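Local structure of citrate lyase, subunit 1 (6HXI) at residues C[260-265]-C[307-312]; C[273-278]-C[299-304]; C[344-349]-C[375-380]; C[350-355]-C[384-389]. The protein probably works with a partner subunit as an ATP citrate lyase, turning citrate, ATP and coenzyme A into acetyl-CoA, oxaloacetate, ADP and phosphate. One frame throughout, in Å; residues are numbered along the deposited sequence.

Contact 1: C[260-265]-C[307-312]. With NA (sodium ion), chain N; COA (coenzyme A), chain G.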
# COMPACT_ATOMS: atom_id res chain seq x y z
N ALA C 260 29.25 35.51 -1.33
CA ALA C 260 29.91 36.14 -0.17
C ALA C 260 31.31 36.60 -0.59
O ALA C 260 31.82 36.18 -1.63
CB ALA C 260 30.05 35.13 0.98
N SER C 261 31.93 37.46 0.24
CA SER C 261 33.25 38.01 -0.02
C SER C 261 34.26 37.51 1.01
O SER C 261 33.97 37.51 2.20
CB SER C 261 33.21 39.54 -0.02
OG SER C 261 34.46 40.08 -0.39
N LEU C 262 35.41 37.03 0.53
CA LEU C 262 36.54 36.54 1.33
C LEU C 262 37.76 37.09 0.58
O LEU C 262 38.06 36.63 -0.54
CB LEU C 262 36.61 34.99 1.38
CG LEU C 262 35.50 34.14 2.10
CD1 LEU C 262 35.20 34.63 3.51
CD2 LEU C 262 34.27 33.94 1.24
N LYS C 263 38.40 38.13 1.13
CA LYS C 263 39.54 38.80 0.52
C LYS C 263 40.70 38.87 1.49
O LYS C 263 40.50 39.18 2.65
CB LYS C 263 39.14 40.21 0.02
CG LYS C 263 37.99 40.23 -1.02
CD LYS C 263 37.67 41.62 -1.60
CE LYS C 263 38.42 41.91 -2.89
NZ LYS C 263 38.38 43.36 -3.28
N LEU C 264 41.91 38.54 1.03
CA LEU C 264 43.13 38.61 1.83
C LEU C 264 44.31 39.12 1.00
O LEU C 264 44.58 38.60 -0.08
CB LEU C 264 43.45 37.25 2.50
CG LEU C 264 44.83 37.12 3.20
CD1 LEU C 264 44.93 38.02 4.44
CD2 LEU C 264 45.12 35.68 3.55
N THR C 265 45.00 40.14 1.53
CA THR C 265 46.20 40.75 0.95
C THR C 265 47.24 40.83 2.06
O THR C 265 47.04 41.54 3.05
CB THR C 265 45.88 42.15 0.35
OG1 THR C 265 44.79 42.06 -0.58
CG2 THR C 265 47.10 42.81 -0.32
N GLY C 307 29.06 39.49 3.13
CA GLY C 307 28.08 38.81 2.28
C GLY C 307 27.63 37.47 2.81
O GLY C 307 27.36 36.55 2.03
N ASP C 308 27.53 37.36 4.14
CA ASP C 308 27.10 36.18 4.90
C ASP C 308 27.82 34.87 4.48
O ASP C 308 27.15 33.96 3.97
CB ASP C 308 25.57 36.01 4.88
CG ASP C 308 25.01 35.02 5.91
OD1 ASP C 308 25.66 34.82 6.98
OD2 ASP C 308 23.91 34.47 5.67
N PRO C 309 29.16 34.73 4.71
CA PRO C 309 29.83 33.46 4.38
C PRO C 309 29.47 32.37 5.39
O PRO C 309 29.25 32.68 6.56
CB PRO C 309 31.32 33.81 4.44
CG PRO C 309 31.43 35.01 5.29
CD PRO C 309 30.11 35.72 5.30
N ASN C 310 29.41 31.09 4.94
CA ASN C 310 29.09 29.98 5.84
C ASN C 310 30.26 29.64 6.78
O ASN C 310 31.36 30.15 6.61
CB ASN C 310 28.59 28.74 5.08
CG ASN C 310 29.56 28.14 4.09
OD1 ASN C 310 30.75 27.92 4.37
ND2 ASN C 310 29.05 27.78 2.91
N THR C 311 29.99 28.76 7.77
CA THR C 311 30.95 28.28 8.77
C THR C 311 32.24 27.72 8.15
O THR C 311 33.33 28.06 8.60
CB THR C 311 30.26 27.27 9.69
OG1 THR C 311 29.17 27.93 10.32
CG2 THR C 311 31.19 26.69 10.75
N GLU C 312 32.11 26.86 7.13
CA GLU C 312 33.21 26.23 6.41
C GLU C 312 34.09 27.27 5.75
O GLU C 312 35.31 27.19 5.88
CB GLU C 312 32.64 25.22 5.40
CG GLU C 312 33.66 24.48 4.54
CD GLU C 312 33.01 23.81 3.34
OE1 GLU C 312 33.23 24.28 2.20
OE2 GLU C 312 32.23 22.86 3.55
NA NA N . 32.68 36.02 -4.08
N1A COA G . 21.08 22.98 -10.31
C2A COA G . 21.60 23.97 -11.05
N3A COA G . 21.84 25.24 -10.70
C4A COA G . 21.43 25.48 -9.45
C5A COA G . 20.87 24.57 -8.57
C6A COA G . 20.72 23.25 -9.03
N6A COA G . 20.29 22.25 -8.27
N7A COA G . 20.47 25.20 -7.40
C8A COA G . 20.81 26.45 -7.59
N9A COA G . 21.39 26.70 -8.81
C1B COA G . 21.84 27.98 -9.34
C2B COA G . 20.79 29.08 -9.38
O2B COA G . 19.95 28.96 -10.54
C3B COA G . 21.69 30.32 -9.45
O3B COA G . 22.19 30.55 -10.78
P3B COA G . 22.62 31.99 -11.32
O7A COA G . 23.60 32.55 -10.35
O8A COA G . 23.19 31.75 -12.68
O9A COA G . 21.32 32.79 -11.46
C4B COA G . 22.93 29.92 -8.64
O4B COA G . 22.88 28.48 -8.52
C5B COA G . 23.06 30.56 -7.28
O5B COA G . 21.77 30.48 -6.64
P1A COA G . 21.16 31.74 -5.79
O1A COA G . 20.03 31.38 -4.90
O2A COA G . 20.88 32.95 -6.68
O3A COA G . 22.50 32.01 -4.96
P2A COA G . 23.02 32.82 -3.69
O4A COA G . 22.87 32.00 -2.47
O5A COA G . 24.48 33.10 -3.98
O6A COA G . 22.15 34.19 -3.61
CBP COA G . 22.75 36.53 -3.28
CCP COA G . 22.55 35.39 -4.29
CDP COA G . 23.14 37.80 -4.06
CEP COA G . 21.47 36.80 -2.47
CAP COA G . 23.89 36.13 -2.31
OAP COA G . 25.01 35.60 -3.01
C9P COA G . 24.37 37.20 -1.34
O9P COA G . 23.73 37.42 -0.30
N8P COA G . 25.50 37.85 -1.66
C7P COA G . 26.02 38.97 -0.88
C6P COA G . 26.00 40.25 -1.66
C5P COA G . 26.63 41.40 -0.90
O5P COA G . 27.53 41.19 -0.09
N4P COA G . 26.14 42.61 -1.15
C3P COA G . 26.57 43.80 -0.43
C2P COA G . 25.88 43.95 0.91
S1P COA G . 26.39 45.57 1.54
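The two backbones come close at one end and then part. Ala260 CA and Gly307 CA are 4.1 Å apart, just where strand 261-266 begins. From there the strand leads off, while 307-312 turns into helix 311-325. No hydrogen bond joins the segments. Gly307 has a positive phi of 66°, which suits glycine. A beta carbon on it would clash with Ala260 CA. Ala260 points its methyl at the loop, and CB rests 3.2 Å from Gly307 O. The same methyl meets Pro309 CB at 3.9 Å. The junction lies in the citrate-binding region, at the end of the antiparallel pair of strands 261-266 and 301-306, and it borders three bound groups. Ala260 O binds sodium at 2.6 Å, together with Asp255 O and Thr258 O. Gly307 CA lies 3.4 Å from O5P of coenzyme A, and its N donates to the hydroxyl of the bound citrate. Further along, Leu262 has CG anti to its carbonyl carbon (chi1 -66°). The Leu262 side chain crosses Pro309 obliquely, with CD1 4.1 Å from Pro309 CB. Asp308 turns away from the strand, and its OD1 accepts from Asp347 N. Asn310 is the N-cap of the helix that follows.

Contact 2: C[273-278]-C[299-304]; sequences VWTMVA and MANYGE
Strands 273-275 and 301-304 run parallel, 16° apart, as the two arms of a beta-alpha-beta unit whose helix is 280-292. Their backbones make a single bridge, where Ala300 N donates to Val273 O at 2.9 Å. The strand axes come no nearer than 6.5 Å, and the Asn301 side chain spans the gap. Its CG takes the crowded position between backbone N and carbonyl carbon (chi1 75°), so the amide faces Thr275. One lone pair of Asn301 OD1 accepts from Thr275 N at 3.1 Å. Asn301 ND2 returns a nearly straight bond (174°) to Thr275 O, which lies in the amide plane. The amide thus satisfies the N-H and C=O of one residue, much as a neighbouring strand would. Trp274 has CG anti to its carbonyl carbon, which brings the indole to Ala300. The Ala300 methyl sits over one face in a CH-pi contact, with CB 3.4 Å from the centroid of the Trp274 five-membered ring. Further along, a water accepts from Val277 N at 2.8 Å and donates weakly to Gly303 O. Thr275 OG1 is also bonded to it. Past the water, Val277 O receives a CA-H...O contact from Glu304 CA at 3.4 Å.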
# COMPACT_ATOMS: atom_id res chain seq x y z
N VAL C 273 50.50 43.00 13.83
CA VAL C 273 49.06 43.33 13.86
C VAL C 273 48.30 42.60 12.73
O VAL C 273 48.46 42.90 11.54
CB VAL C 273 48.71 44.84 13.89
CG1 VAL C 273 47.21 45.05 14.15
CG2 VAL C 273 49.55 45.59 14.91
N TRP C 274 47.46 41.65 13.12
CA TRP C 274 46.66 40.94 12.14
C TRP C 274 45.19 41.30 12.31
O TRP C 274 44.74 41.63 13.42
CB TRP C 274 46.90 39.43 12.18
CG TRP C 274 48.26 39.02 11.73
CD1 TRP C 274 49.43 39.12 12.44
CD2 TRP C 274 48.61 38.44 10.47
NE1 TRP C 274 50.48 38.64 11.70
CE2 TRP C 274 50.00 38.20 10.48
CE3 TRP C 274 47.89 38.12 9.31
CZ2 TRP C 274 50.68 37.66 9.39
CZ3 TRP C 274 48.55 37.55 8.24
CH2 TRP C 274 49.93 37.33 8.28
N THR C 275 44.47 41.30 11.19
CA THR C 275 43.08 41.67 11.22
C THR C 275 42.17 40.68 10.50
O THR C 275 42.52 40.13 9.45
CB THR C 275 42.88 43.08 10.64
OG1 THR C 275 43.39 43.14 9.30
CG2 THR C 275 43.47 44.18 11.52
N MET C 276 40.98 40.48 11.07
CA MET C 276 39.94 39.68 10.46
C MET C 276 38.66 40.46 10.66
O MET C 276 37.88 40.20 11.58
CB MET C 276 39.89 38.25 11.01
CG MET C 276 38.90 37.40 10.25
SD MET C 276 39.12 35.64 10.52
CE MET C 276 39.17 35.58 12.33
N VAL C 277 38.50 41.47 9.82
CA VAL C 277 37.38 42.42 9.88
C VAL C 277 36.30 42.07 8.86
O VAL C 277 36.59 41.74 7.71
CB VAL C 277 37.86 43.90 9.77
CG1 VAL C 277 36.70 44.87 9.89
CG2 VAL C 277 38.93 44.21 10.81
N ALA C 278 35.05 42.13 9.31
CA ALA C 278 33.90 41.90 8.49
C ALA C 278 33.49 43.19 7.76
O ALA C 278 33.33 44.24 8.39
CB ALA C 278 32.76 41.39 9.34
N MET C 299 51.15 46.56 10.41
CA MET C 299 49.96 46.03 9.76
C MET C 299 50.36 44.90 8.82
O MET C 299 50.83 45.14 7.71
CB MET C 299 49.18 47.11 9.04
CG MET C 299 47.78 47.19 9.53
SD MET C 299 46.75 48.10 8.38
CE MET C 299 47.18 49.66 8.80
N ALA C 300 50.21 43.67 9.31
CA ALA C 300 50.58 42.45 8.61
C ALA C 300 49.74 42.10 7.39
O ALA C 300 50.21 41.38 6.50
CB ALA C 300 50.59 41.30 9.59
N ASN C 301 48.48 42.59 7.35
CA ASN C 301 47.58 42.28 6.23
C ASN C 301 46.39 43.23 6.14
O ASN C 301 46.08 43.94 7.11
CB ASN C 301 47.04 40.85 6.38
CG ASN C 301 45.98 40.72 7.46
OD1 ASN C 301 46.23 40.95 8.65
ND2 ASN C 301 44.77 40.40 7.08
N TYR C 302 45.70 43.19 4.99
CA TYR C 302 44.42 43.84 4.75
C TYR C 302 43.51 42.71 4.30
O TYR C 302 43.73 42.12 3.24
CB TYR C 302 44.43 44.99 3.71
CG TYR C 302 43.02 45.40 3.36
CD1 TYR C 302 42.26 46.18 4.22
CD2 TYR C 302 42.37 44.84 2.26
CE1 TYR C 302 40.91 46.41 4.00
CE2 TYR C 302 41.00 45.05 2.03
CZ TYR C 302 40.29 45.87 2.89
OH TYR C 302 38.96 46.12 2.65
N GLY C 303 42.53 42.41 5.12
CA GLY C 303 41.56 41.35 4.87
C GLY C 303 40.14 41.85 5.05
O GLY C 303 39.90 42.90 5.67
N GLU C 304 39.19 41.05 4.55
CA GLU C 304 37.76 41.37 4.53
C GLU C 304 36.96 40.10 4.22
O GLU C 304 37.32 39.33 3.34
CB GLU C 304 37.54 42.41 3.42
CG GLU C 304 36.18 43.04 3.35
CD GLU C 304 35.23 42.39 2.36
OE1 GLU C 304 35.40 42.59 1.13
OE2 GLU C 304 34.32 41.68 2.82
O HOH W 1 40.66 41.91 8.08

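Contact 3: C[344-349]-C[375-380]; sequences NFTDVA and VRRGGP. With COA (coenzyme A), chain G; FLC (citrate anion), chain M.
Residues 344-349 and the loop 377-380 run nearly at right angles, 97° apart, and one hydrogen bond joins them: Val348 N donates to Pro380 O at 2.9 Å, nearly along the C=O axis. Both include loops that follow parallel strands of the CoA-ligase-like domain, and 344-349 runs on into helix 348-361. Together they form much of the citrate site, which Gly307, and Gly180 of a neighbouring subunit, help to complete. The N-H groups of Asn344, Phe345 and Thr346, with Asn344 ND2, surround one citrate carboxylate. Asn344 ND2 reaches its OB2 at 2.8 Å, and OB1 takes the Phe345 and Thr346 N-H groups. OB1 also lies over one face of the Phe345 ring, while C2P of coenzyme A is at the ring's edge. Arg377 bends at chi2 (68°) and grips a second carboxylate with two bonds, NH1 to OA2 at 2.8 Å and NH2 to OA1 at 2.9 Å. Its CG leans on Val348 CG1, and Thr346 CG2 meets the guanidinium edge. A leucine in place of Arg377 would remove both bonds and would probably weaken the hold on citrate. The citrate hydroxyl OHB donates to Thr346 OG1 at 2.7 Å.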
# COMPACT_ATOMS: atom_id res chain seq x y z
N ASN C 344 24.15 43.59 8.91
CA ASN C 344 22.76 43.63 8.48
C ASN C 344 22.27 42.20 8.24
O ASN C 344 21.10 41.92 8.43
CB ASN C 344 22.63 44.41 7.18
CG ASN C 344 23.12 45.83 7.25
OD1 ASN C 344 22.39 46.75 7.63
ND2 ASN C 344 24.34 46.03 6.83
N PHE C 345 23.13 41.31 7.75
CA PHE C 345 22.64 39.98 7.44
C PHE C 345 23.64 38.86 7.70
O PHE C 345 23.20 37.73 7.89
CB PHE C 345 22.08 39.90 6.00
CG PHE C 345 23.05 40.07 4.86
CD1 PHE C 345 23.41 41.35 4.41
CD2 PHE C 345 23.57 38.97 4.20
CE1 PHE C 345 24.30 41.51 3.33
CE2 PHE C 345 24.46 39.13 3.13
CZ PHE C 345 24.81 40.39 2.70
N THR C 346 24.95 39.14 7.71
CA THR C 346 26.00 38.16 8.01
C THR C 346 25.68 37.58 9.37
O THR C 346 25.55 38.32 10.34
CB THR C 346 27.38 38.81 7.96
OG1 THR C 346 27.65 39.25 6.62
CG2 THR C 346 28.52 37.87 8.42
N ASP C 347 25.50 36.26 9.42
CA ASP C 347 25.20 35.56 10.67
C ASP C 347 26.45 35.47 11.56
O ASP C 347 27.43 34.82 11.21
CB ASP C 347 24.62 34.17 10.37
CG ASP C 347 23.76 33.63 11.49
OD1 ASP C 347 24.32 33.34 12.58
OD2 ASP C 347 22.53 33.52 11.29
N VAL C 348 26.43 36.13 12.72
CA VAL C 348 27.60 36.17 13.61
C VAL C 348 27.85 34.80 14.28
O VAL C 348 29.00 34.46 14.56
CB VAL C 348 27.50 37.34 14.63
CG1 VAL C 348 28.77 37.44 15.49
CG2 VAL C 348 27.24 38.67 13.92
N ALA C 349 26.78 34.03 14.53
CA ALA C 349 26.86 32.71 15.15
C ALA C 349 27.56 31.72 14.25
O ALA C 349 28.43 30.99 14.73
CB ALA C 349 25.47 32.20 15.50
N VAL C 375 38.04 41.07 20.03
CA VAL C 375 36.80 40.94 19.27
C VAL C 375 35.80 42.08 19.56
O VAL C 375 35.59 42.40 20.73
CB VAL C 375 36.13 39.56 19.54
CG1 VAL C 375 34.94 39.32 18.60
CG2 VAL C 375 37.15 38.42 19.45
N ARG C 376 35.17 42.65 18.51
CA ARG C 376 34.09 43.64 18.58
C ARG C 376 33.12 43.30 17.44
O ARG C 376 33.47 43.48 16.28
CB ARG C 376 34.57 45.10 18.47
CG ARG C 376 33.46 46.13 18.77
CD ARG C 376 32.57 46.47 17.57
NE ARG C 376 31.53 47.46 17.89
CZ ARG C 376 30.69 47.99 17.00
NH1 ARG C 376 30.75 47.64 15.72
NH2 ARG C 376 29.80 48.90 17.39
N ARG C 377 31.93 42.84 17.78
CA ARG C 377 30.97 42.47 16.76
C ARG C 377 29.52 42.64 17.19
O ARG C 377 29.18 42.45 18.35
CB ARG C 377 31.25 41.03 16.27
CG ARG C 377 30.55 40.62 14.97
CD ARG C 377 31.04 41.32 13.72
NE ARG C 377 30.56 40.63 12.53
CZ ARG C 377 30.11 41.23 11.43
NH1 ARG C 377 30.11 42.55 11.34
NH2 ARG C 377 29.70 40.51 10.40
N GLY C 378 28.70 43.02 16.21
CA GLY C 378 27.25 43.13 16.29
C GLY C 378 26.67 42.51 15.03
O GLY C 378 27.42 42.22 14.08
N GLY C 379 25.36 42.28 15.02
CA GLY C 379 24.67 41.68 13.89
C GLY C 379 23.81 40.47 14.22
O GLY C 379 23.67 40.12 15.40
N PRO C 380 23.18 39.82 13.19
CA PRO C 380 22.32 38.64 13.45
C PRO C 380 22.98 37.56 14.31
O PRO C 380 24.05 37.08 13.97
CB PRO C 380 21.95 38.15 12.04
CG PRO C 380 22.08 39.34 11.18
CD PRO C 380 23.21 40.14 11.74
N1A COA G . 21.08 22.98 -10.31
C2A COA G . 21.60 23.97 -11.05
N3A COA G . 21.84 25.24 -10.70
C4A COA G . 21.43 25.48 -9.45
C5A COA G . 20.87 24.57 -8.57
C6A COA G . 20.72 23.25 -9.03
N6A COA G . 20.29 22.25 -8.27
N7A COA G . 20.47 25.20 -7.40
C8A COA G . 20.81 26.45 -7.59
N9A COA G . 21.39 26.70 -8.81
C1B COA G . 21.84 27.98 -9.34
C2B COA G . 20.79 29.08 -9.38
O2B COA G . 19.95 28.96 -10.54
C3B COA G . 21.69 30.32 -9.45
O3B COA G . 22.19 30.55 -10.78
P3B COA G . 22.62 31.99 -11.32
O7A COA G . 23.60 32.55 -10.35
O8A COA G . 23.19 31.75 -12.68
O9A COA G . 21.32 32.79 -11.46
C4B COA G . 22.93 29.92 -8.64
O4B COA G . 22.88 28.48 -8.52
C5B COA G . 23.06 30.56 -7.28
O5B COA G . 21.77 30.48 -6.64
P1A COA G . 21.16 31.74 -5.79
O1A COA G . 20.03 31.38 -4.90
O2A COA G . 20.88 32.95 -6.68
O3A COA G . 22.50 32.01 -4.96
P2A COA G . 23.02 32.82 -3.69
O4A COA G . 22.87 32.00 -2.47
O5A COA G . 24.48 33.10 -3.98
O6A COA G . 22.15 34.19 -3.61
CBP COA G . 22.75 36.53 -3.28
CCP COA G . 22.55 35.39 -4.29
CDP COA G . 23.14 37.80 -4.06
CEP COA G . 21.47 36.80 -2.47
CAP COA G . 23.89 36.13 -2.31
OAP COA G . 25.01 35.60 -3.01
C9P COA G . 24.37 37.20 -1.34
O9P COA G . 23.73 37.42 -0.30
N8P COA G . 25.50 37.85 -1.66
C7P COA G . 26.02 38.97 -0.88
C6P COA G . 26.00 40.25 -1.66
C5P COA G . 26.63 41.40 -0.90
O5P COA G . 27.53 41.19 -0.09
N4P COA G . 26.14 42.61 -1.15
C3P COA G . 26.57 43.80 -0.43
C2P COA G . 25.88 43.95 0.91
S1P COA G . 26.39 45.57 1.54
CAC FLC M . 29.23 42.63 7.72
CA FLC M . 28.98 43.33 6.38
CB FLC M . 27.79 42.81 5.54
CBC FLC M . 26.53 42.81 6.43
CG FLC M . 27.59 43.69 4.30
CGC FLC M . 28.79 44.53 3.86
OA1 FLC M . 29.31 41.38 7.71
OA2 FLC M . 29.41 43.36 8.73
OB1 FLC M . 26.01 41.70 6.67
OB2 FLC M . 26.11 43.91 6.85
OG1 FLC M . 29.62 44.02 3.09
OG2 FLC M . 28.89 45.70 4.31
OHB FLC M . 28.07 41.49 5.10

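Contact 4: C[350-355]-C[384-389]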
# COMPACT_ATOMS: atom_id res chain seq x y z
N LYS C 350 27.15 31.65 12.95
CA LYS C 350 27.70 30.75 11.93
C LYS C 350 29.14 31.11 11.57
O LYS C 350 29.98 30.21 11.47
CB LYS C 350 26.83 30.76 10.64
CG LYS C 350 25.43 30.21 10.81
CD LYS C 350 24.66 30.26 9.50
CE LYS C 350 23.20 29.93 9.72
NZ LYS C 350 22.42 30.04 8.46
N THR C 351 29.41 32.43 11.36
CA THR C 351 30.76 32.90 11.03
C THR C 351 31.72 32.68 12.20
O THR C 351 32.78 32.07 12.00
CB THR C 351 30.78 34.36 10.53
OG1 THR C 351 30.33 35.24 11.55
CG2 THR C 351 30.00 34.56 9.25
N PHE C 352 31.33 33.12 13.44
CA PHE C 352 32.18 32.93 14.62
C PHE C 352 32.32 31.47 15.00
O PHE C 352 33.33 31.13 15.61
CB PHE C 352 31.74 33.80 15.81
CG PHE C 352 32.18 35.25 15.74
CD1 PHE C 352 32.70 35.79 14.56
CD2 PHE C 352 32.07 36.08 16.85
CE1 PHE C 352 33.09 37.12 14.49
CE2 PHE C 352 32.48 37.41 16.78
CZ PHE C 352 32.99 37.92 15.60
N LYS C 353 31.40 30.58 14.58
CA LYS C 353 31.55 29.14 14.81
C LYS C 353 32.77 28.64 14.02
O LYS C 353 33.51 27.82 14.54
CB LYS C 353 30.29 28.35 14.43
CG LYS C 353 30.44 26.84 14.61
CD LYS C 353 29.13 26.12 14.79
CE LYS C 353 29.33 24.79 15.47
NZ LYS C 353 29.75 23.72 14.53
N GLY C 354 32.96 29.16 12.79
CA GLY C 354 34.10 28.85 11.93
C GLY C 354 35.41 29.38 12.50
O GLY C 354 36.43 28.69 12.49
N VAL C 355 35.37 30.62 13.03
CA VAL C 355 36.50 31.32 13.68
C VAL C 355 36.92 30.54 14.95
O VAL C 355 38.11 30.29 15.14
CB VAL C 355 36.15 32.81 13.99
CG1 VAL C 355 37.25 33.49 14.81
CG2 VAL C 355 35.86 33.60 12.70
N GLN C 384 25.01 35.02 20.67
CA GLN C 384 25.42 33.61 20.54
C GLN C 384 26.88 33.51 20.07
O GLN C 384 27.63 32.67 20.59
CB GLN C 384 24.47 32.87 19.59
CG GLN C 384 24.81 31.40 19.37
CD GLN C 384 23.93 30.72 18.35
OE1 GLN C 384 22.92 31.26 17.87
NE2 GLN C 384 24.28 29.48 18.01
N GLY C 385 27.27 34.35 19.10
CA GLY C 385 28.64 34.40 18.59
C GLY C 385 29.65 34.86 19.63
O GLY C 385 30.72 34.24 19.78
N LEU C 386 29.34 35.93 20.36
CA LEU C 386 30.22 36.45 21.42
C LEU C 386 30.29 35.45 22.59
O LEU C 386 31.34 35.37 23.24
CB LEU C 386 29.77 37.84 21.93
CG LEU C 386 29.60 39.03 20.96
CD1 LEU C 386 29.26 40.29 21.73
CD2 LEU C 386 30.85 39.29 20.12
N LYS C 387 29.21 34.67 22.84
CA LYS C 387 29.17 33.63 23.88
C LYS C 387 30.20 32.53 23.56
O LYS C 387 30.91 32.10 24.47
CB LYS C 387 27.76 33.01 24.01
CG LYS C 387 27.51 32.34 25.36
CD LYS C 387 26.48 31.20 25.29
CE LYS C 387 25.03 31.67 25.24
NZ LYS C 387 24.15 30.65 24.60
N LEU C 388 30.28 32.10 22.28
CA LEU C 388 31.24 31.10 21.77
C LEU C 388 32.68 31.56 22.01
O LEU C 388 33.51 30.76 22.43
CB LEU C 388 31.04 30.88 20.25
CG LEU C 388 29.81 30.13 19.78
CD1 LEU C 388 29.58 30.36 18.28
CD2 LEU C 388 29.92 28.65 20.08
N MET C 389 32.98 32.85 21.70
CA MET C 389 34.29 33.49 21.86
C MET C 389 34.68 33.63 23.33
O MET C 389 35.85 33.49 23.65
CB MET C 389 34.33 34.89 21.20
CG MET C 389 34.19 34.91 19.68
SD MET C 389 35.53 34.15 18.71
CE MET C 389 36.98 34.85 19.45
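The Phe352 ring carries this contact. Its CG is anti to the carbonyl carbon (chi1 -79°), which sends the ring across to helix 382-396. Gly385 O lies in the ring plane at the edge, 3.7 Å from Phe352 CD2. The Met389 chain crosses the ring at about a right angle, with Met389 CG 3.7 Å from Phe352 CD2. It bends at chi2 and chi3, and its sulfur makes an oblique Met-aromatic contact: SD is 4.9 Å from the ring centroid. Leu386 lies alongside, and its CD2 meets Phe352 CE2 at 4.2 Å. The helix segments run nearly parallel, 14° apart, with axes 8.7 Å from each other. They are neighbouring helices on one face of the parallel sheet in an alpha/beta domain. Gly385 helps the close approach, since a beta carbon there would press on Phe352 CD2. An alanine in place of Phe352 would remove the ring from between the helices and would probably loosen the packing of Met389 and Leu386. Val355 CG1 touches Met389 SD at 4.3 Å, and on the outer side Leu388 CD1 rests 4.1 Å from Lys353 N. In the next shell, Val375 and Arg377 pack on Phe352, and Ile400 and Val402 on Met389. Thr351, one residue before Phe352, accepts Thr314 OG1 at its carbonyl O. Lys350 O is bonded in the same way to Thr311 OG1.

In the fold
From the N terminus, all four contacts fall in the citrate-binding region. Contact 1 closes the loop from 260 to 312. Contact 2 is nested inside it and closes the shorter loop around helix 280-292. The two meet where strand 261-266 pairs with strand 301-306. After them, in series, come contacts 3 and 4, whose segments alternate along the chain. Both use helix 348-361, and strand 371-376 leads into helix 382-396. Contact 3 joins the turns at the ligand end, and contact 4 joins the helices behind them. Asp308 ties contact 1 to contact 3 through Thr346 and Asp347. Ala278 against Arg377 and Met276 against Val355 link contact 2 to the later pair.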